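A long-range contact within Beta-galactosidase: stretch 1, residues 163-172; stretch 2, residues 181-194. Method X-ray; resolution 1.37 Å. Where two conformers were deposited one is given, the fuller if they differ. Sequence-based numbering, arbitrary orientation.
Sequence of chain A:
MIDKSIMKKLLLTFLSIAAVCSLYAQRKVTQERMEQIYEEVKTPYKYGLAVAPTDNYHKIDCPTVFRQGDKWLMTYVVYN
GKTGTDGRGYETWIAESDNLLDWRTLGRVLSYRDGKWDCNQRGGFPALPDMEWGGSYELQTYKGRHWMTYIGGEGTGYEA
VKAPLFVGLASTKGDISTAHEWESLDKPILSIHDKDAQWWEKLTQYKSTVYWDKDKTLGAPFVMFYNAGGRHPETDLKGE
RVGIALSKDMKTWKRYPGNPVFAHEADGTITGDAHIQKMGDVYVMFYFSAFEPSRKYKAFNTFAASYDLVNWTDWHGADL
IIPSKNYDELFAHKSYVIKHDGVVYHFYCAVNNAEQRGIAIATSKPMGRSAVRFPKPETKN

Stretch 1 163-172: APLFVGLAST
Stretch 2 181-194: EWESLDKPILSIHD

Stretch 1 is extended throughout, a strand from about Phe-166 to Thr-172 (phi -83 to -159°, psi 118 to 166°), and stretch 2 runs antiparallel beside it. CA atoms pair at 5.3 Å for Ser-171 with Glu-183, 4.2 Å for Ala-170 with Ser-184, 4.5 Å for Gly-168 with Pro-188 and 5.1 Å for Val-167 with Leu-190. Ser-171 and Glu-183 form a hydrogen-bonded pair, Ser-171 N to Glu-183 O and Glu-183 N to Ser-171 O, both 2.8 Å; Leu-185 N reaches Leu-169 O at 3.2 Å. At the non-hydrogen-bonded pair Ala-170/Ser-184, Ala-170 CA lies 3.0 Å from Glu-183 O. Stretch 2 then bulges away, and a water fills the gap, accepting from Leu-169 N (3.0 Å) and donating to Lys-187 O (2.8 Å). Ile-189 (phi/psi -87/-27°) breaks the extended course. Val-167 O therefore accepts from Ile-189 N at 2.8 Å and, weakly, from Leu-190 N at 3.4 Å, while Val-167 N donates to Leu-190 O at 3.1 Å. A type I turn, Ser-191 to Asp-194, follows; Asp-194 OD2 accepts from Ser-191 N at 2.9 Å.

Thr-172 (chi1 t) lays CG2 over the face of Trp-182 (chi1 m, chi2 42°), 3.5 Å from the centroid of its six-membered ring. Leu-169 (t, p) points toward stretch 2, with CD2 3.8 Å from Leu-185 CD1 and CB 3.8 Å from Ile-189 CG2. Val-167 (t) places CG1 4.1 Å from Ile-189 CG1 and CG2 4.1 Å from Leu-190 CD2. Phe-166 (m, chi2 -48°) carries Ser-191 OG over one ring face, 3.8 Å from CD1; its CB is 3.8 Å from Pro-188 CB, its CE1 3.8 Å from Ile-192 CG1. The His-193 ring meets it obliquely, planes at 65°. Pro-164 CB ends the contact 4.0 Å from Ile-192 CD1.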

# COMPACT_ATOMS: atom_id res chain seq x y z
N ALA A 163 12.30 7.02 14.95
CA ALA A 163 11.54 8.26 14.93
C ALA A 163 10.23 8.01 14.21
O ALA A 163 10.15 7.10 13.39
CB ALA A 163 12.32 9.39 14.24
N PRO A 164 9.22 8.84 14.44
CA PRO A 164 7.94 8.65 13.78
C PRO A 164 7.95 8.91 12.27
O PRO A 164 8.88 9.53 11.72
CB PRO A 164 6.98 9.60 14.54
CG PRO A 164 7.87 10.61 15.14
CD PRO A 164 9.14 9.89 15.48
N LEU A 165 6.91 8.42 11.61
CA LEU A 165 6.74 8.66 10.17
C LEU A 165 5.49 9.51 9.91
O LEU A 165 4.49 9.38 10.63
CB LEU A 165 6.69 7.36 9.42
CG LEU A 165 7.76 6.37 9.77
CD1 LEU A 165 7.20 4.97 9.54
CD2 LEU A 165 9.03 6.60 8.98
N PHE A 166 5.61 10.45 8.98
CA PHE A 166 4.54 11.38 8.65
C PHE A 166 4.21 11.26 7.17
O PHE A 166 5.04 10.75 6.40
CB PHE A 166 4.93 12.85 8.98
CG PHE A 166 5.62 13.04 10.30
CD1 PHE A 166 5.11 12.45 11.46
CD2 PHE A 166 6.77 13.79 10.39
CE1 PHE A 166 5.76 12.62 12.69
CE2 PHE A 166 7.41 13.98 11.61
CZ PHE A 166 6.91 13.38 12.75
N VAL A 167 3.04 11.76 6.75
CA VAL A 167 2.63 11.74 5.33
C VAL A 167 3.21 12.90 4.54
O VAL A 167 2.90 14.04 4.73
CB VAL A 167 1.06 11.71 5.13
CG1 VAL A 167 0.62 11.41 3.68
CG2 VAL A 167 0.46 10.62 5.98
N GLY A 168 4.03 12.59 3.54
CA GLY A 168 4.51 13.60 2.62
C GLY A 168 3.78 13.63 1.27
O GLY A 168 3.03 12.73 0.94
N LEU A 169 4.00 14.71 0.53
CA LEU A 169 3.38 14.93 -0.77
C LEU A 169 4.47 15.17 -1.81
O LEU A 169 5.39 15.96 -1.56
CB LEU A 169 2.49 16.18 -0.75
CG LEU A 169 1.73 16.50 -2.06
CD1 LEU A 169 0.72 15.42 -2.43
CD2 LEU A 169 1.06 17.87 -1.94
N ALA A 170 4.36 14.47 -2.94
CA ALA A 170 5.26 14.65 -4.07
C ALA A 170 4.49 14.78 -5.33
O ALA A 170 3.33 14.38 -5.42
CB ALA A 170 6.25 13.52 -4.17
N SER A 171 5.17 15.31 -6.35
CA SER A 171 4.57 15.48 -7.65
C SER A 171 5.62 15.59 -8.73
O SER A 171 6.79 15.80 -8.45
CB SER A 171 3.67 16.70 -7.67
OG SER A 171 4.42 17.91 -7.62
N THR A 172 5.19 15.40 -9.97
CA THR A 172 6.11 15.57 -11.11
C THR A 172 5.37 16.03 -12.36
O THR A 172 4.21 15.68 -12.57
CB THR A 172 6.89 14.28 -11.43
OG1 THR A 172 7.95 14.55 -12.37
CG2 THR A 172 5.96 13.17 -11.97
N GLU A 181 13.61 11.87 -10.37
CA GLU A 181 13.19 12.31 -9.01
C GLU A 181 11.92 13.16 -9.07
O GLU A 181 11.87 14.19 -9.74
CB GLU A 181 14.31 13.07 -8.28
CG GLU A 181 14.08 13.24 -6.77
CD GLU A 181 14.44 12.02 -5.93
OE1 GLU A 181 14.95 10.99 -6.44
OE2 GLU A 181 14.27 12.07 -4.71
N TRP A 182 10.91 12.74 -8.33
CA TRP A 182 9.70 13.53 -8.19
C TRP A 182 10.00 14.64 -7.14
O TRP A 182 10.90 14.50 -6.35
CB TRP A 182 8.55 12.62 -7.74
CG TRP A 182 8.06 11.61 -8.75
CD1 TRP A 182 8.81 10.83 -9.57
CD2 TRP A 182 6.70 11.30 -9.02
NE1 TRP A 182 8.00 10.02 -10.30
CE2 TRP A 182 6.69 10.28 -10.00
CE3 TRP A 182 5.48 11.75 -8.49
CZ2 TRP A 182 5.51 9.74 -10.49
CZ3 TRP A 182 4.30 11.20 -8.97
CH2 TRP A 182 4.32 10.22 -9.97
N GLU A 183 9.32 15.76 -7.26
CA GLU A 183 9.49 16.91 -6.37
C GLU A 183 8.64 16.75 -5.14
O GLU A 183 7.55 16.24 -5.19
CB GLU A 183 9.06 18.18 -7.09
CG GLU A 183 9.92 18.46 -8.31
CD GLU A 183 9.55 19.71 -9.09
OE1 GLU A 183 8.49 20.32 -8.81
OE2 GLU A 183 10.35 20.06 -10.00
N SER A 184 9.17 17.21 -4.03
CA SER A 184 8.44 17.09 -2.77
C SER A 184 8.44 18.35 -1.92
O SER A 184 9.28 19.24 -2.08
CB SER A 184 8.92 15.89 -2.02
OG SER A 184 10.25 15.98 -1.69
N LEU A 185 7.42 18.41 -1.08
CA LEU A 185 7.25 19.55 -0.13
C LEU A 185 8.24 19.50 1.03
O LEU A 185 8.67 18.43 1.46
CB LEU A 185 5.83 19.61 0.39
CG LEU A 185 4.73 19.92 -0.63
CD1 LEU A 185 3.42 20.14 0.08
CD2 LEU A 185 5.07 21.11 -1.55
N ASP A 186 8.55 20.67 1.57
CA ASP A 186 9.52 20.78 2.64
C ASP A 186 8.96 20.60 4.06
O ASP A 186 9.72 20.72 5.04
CB ASP A 186 10.28 22.09 2.48
CG ASP A 186 11.22 22.07 1.30
OD1 ASP A 186 11.35 21.04 0.57
OD2 ASP A 186 11.88 23.10 1.07
N LYS A 187 7.67 20.26 4.13
CA LYS A 187 6.93 19.92 5.31
C LYS A 187 6.02 18.73 4.97
O LYS A 187 5.57 18.60 3.83
CB LYS A 187 6.06 21.13 5.71
CG LYS A 187 4.95 21.51 4.72
CD LYS A 187 4.44 22.94 4.88
CE LYS A 187 3.37 23.08 5.96
NZ LYS A 187 3.27 24.47 6.52
N PRO A 188 5.74 17.86 5.96
CA PRO A 188 4.69 16.88 5.70
C PRO A 188 3.34 17.54 5.45
O PRO A 188 3.11 18.67 5.90
CB PRO A 188 4.64 16.03 6.97
CG PRO A 188 5.45 16.72 8.00
CD PRO A 188 6.26 17.80 7.35
N ILE A 189 2.44 16.84 4.78
CA ILE A 189 1.06 17.29 4.64
C ILE A 189 0.15 16.85 5.80
O ILE A 189 -0.85 17.52 6.08
CB ILE A 189 0.42 16.95 3.26
CG1 ILE A 189 0.60 15.47 2.85
CG2 ILE A 189 0.93 17.96 2.23
CD1 ILE A 189 -0.36 15.05 1.76
N LEU A 190 0.47 15.73 6.44
CA LEU A 190 -0.16 15.33 7.70
C LEU A 190 0.94 14.87 8.61
O LEU A 190 1.92 14.25 8.19
CB LEU A 190 -1.17 14.19 7.58
CG LEU A 190 -2.36 14.21 6.59
CD1 LEU A 190 -1.97 14.60 5.19
CD2 LEU A 190 -2.98 12.84 6.55
N SER A 191 0.75 15.07 9.90
CA SER A 191 1.74 14.64 10.86
C SER A 191 1.00 14.34 12.15
O SER A 191 -0.12 14.81 12.33
CB SER A 191 2.79 15.73 11.03
OG SER A 191 3.41 15.70 12.31
N ILE A 192 1.65 13.58 13.02
CA ILE A 192 1.11 13.22 14.37
C ILE A 192 1.03 14.40 15.38
O ILE A 192 0.32 14.32 16.37
CB ILE A 192 1.93 12.07 15.04
CG1 ILE A 192 3.29 12.60 15.56
CG2 ILE A 192 2.07 10.87 14.09
CD1 ILE A 192 4.15 11.67 16.37
N HIS A 193 1.82 15.44 15.10
CA HIS A 193 1.94 16.66 15.86
C HIS A 193 0.95 17.72 15.47
O HIS A 193 0.86 18.74 16.16
CB HIS A 193 3.36 17.18 15.69
CG HIS A 193 4.40 16.26 16.26
ND1 HIS A 193 4.31 15.73 17.52
CD2 HIS A 193 5.54 15.78 15.73
CE1 HIS A 193 5.36 14.96 17.75
NE2 HIS A 193 6.12 14.97 16.68
N ASP A 194 0.17 17.50 14.43
CA ASP A 194 -0.86 18.46 14.05
C ASP A 194 -1.87 18.68 15.21
O ASP A 194 -2.19 17.75 15.95
CB ASP A 194 -1.64 18.00 12.82
CG ASP A 194 -0.78 17.81 11.54
OD1 ASP A 194 0.26 18.45 11.35
OD2 ASP A 194 -1.24 17.03 10.66
O HOH W 1 5.86 16.52 1.99
O HOH W 2 5.30 18.50 -5.11
O HOH W 3 9.91 15.99 -10.72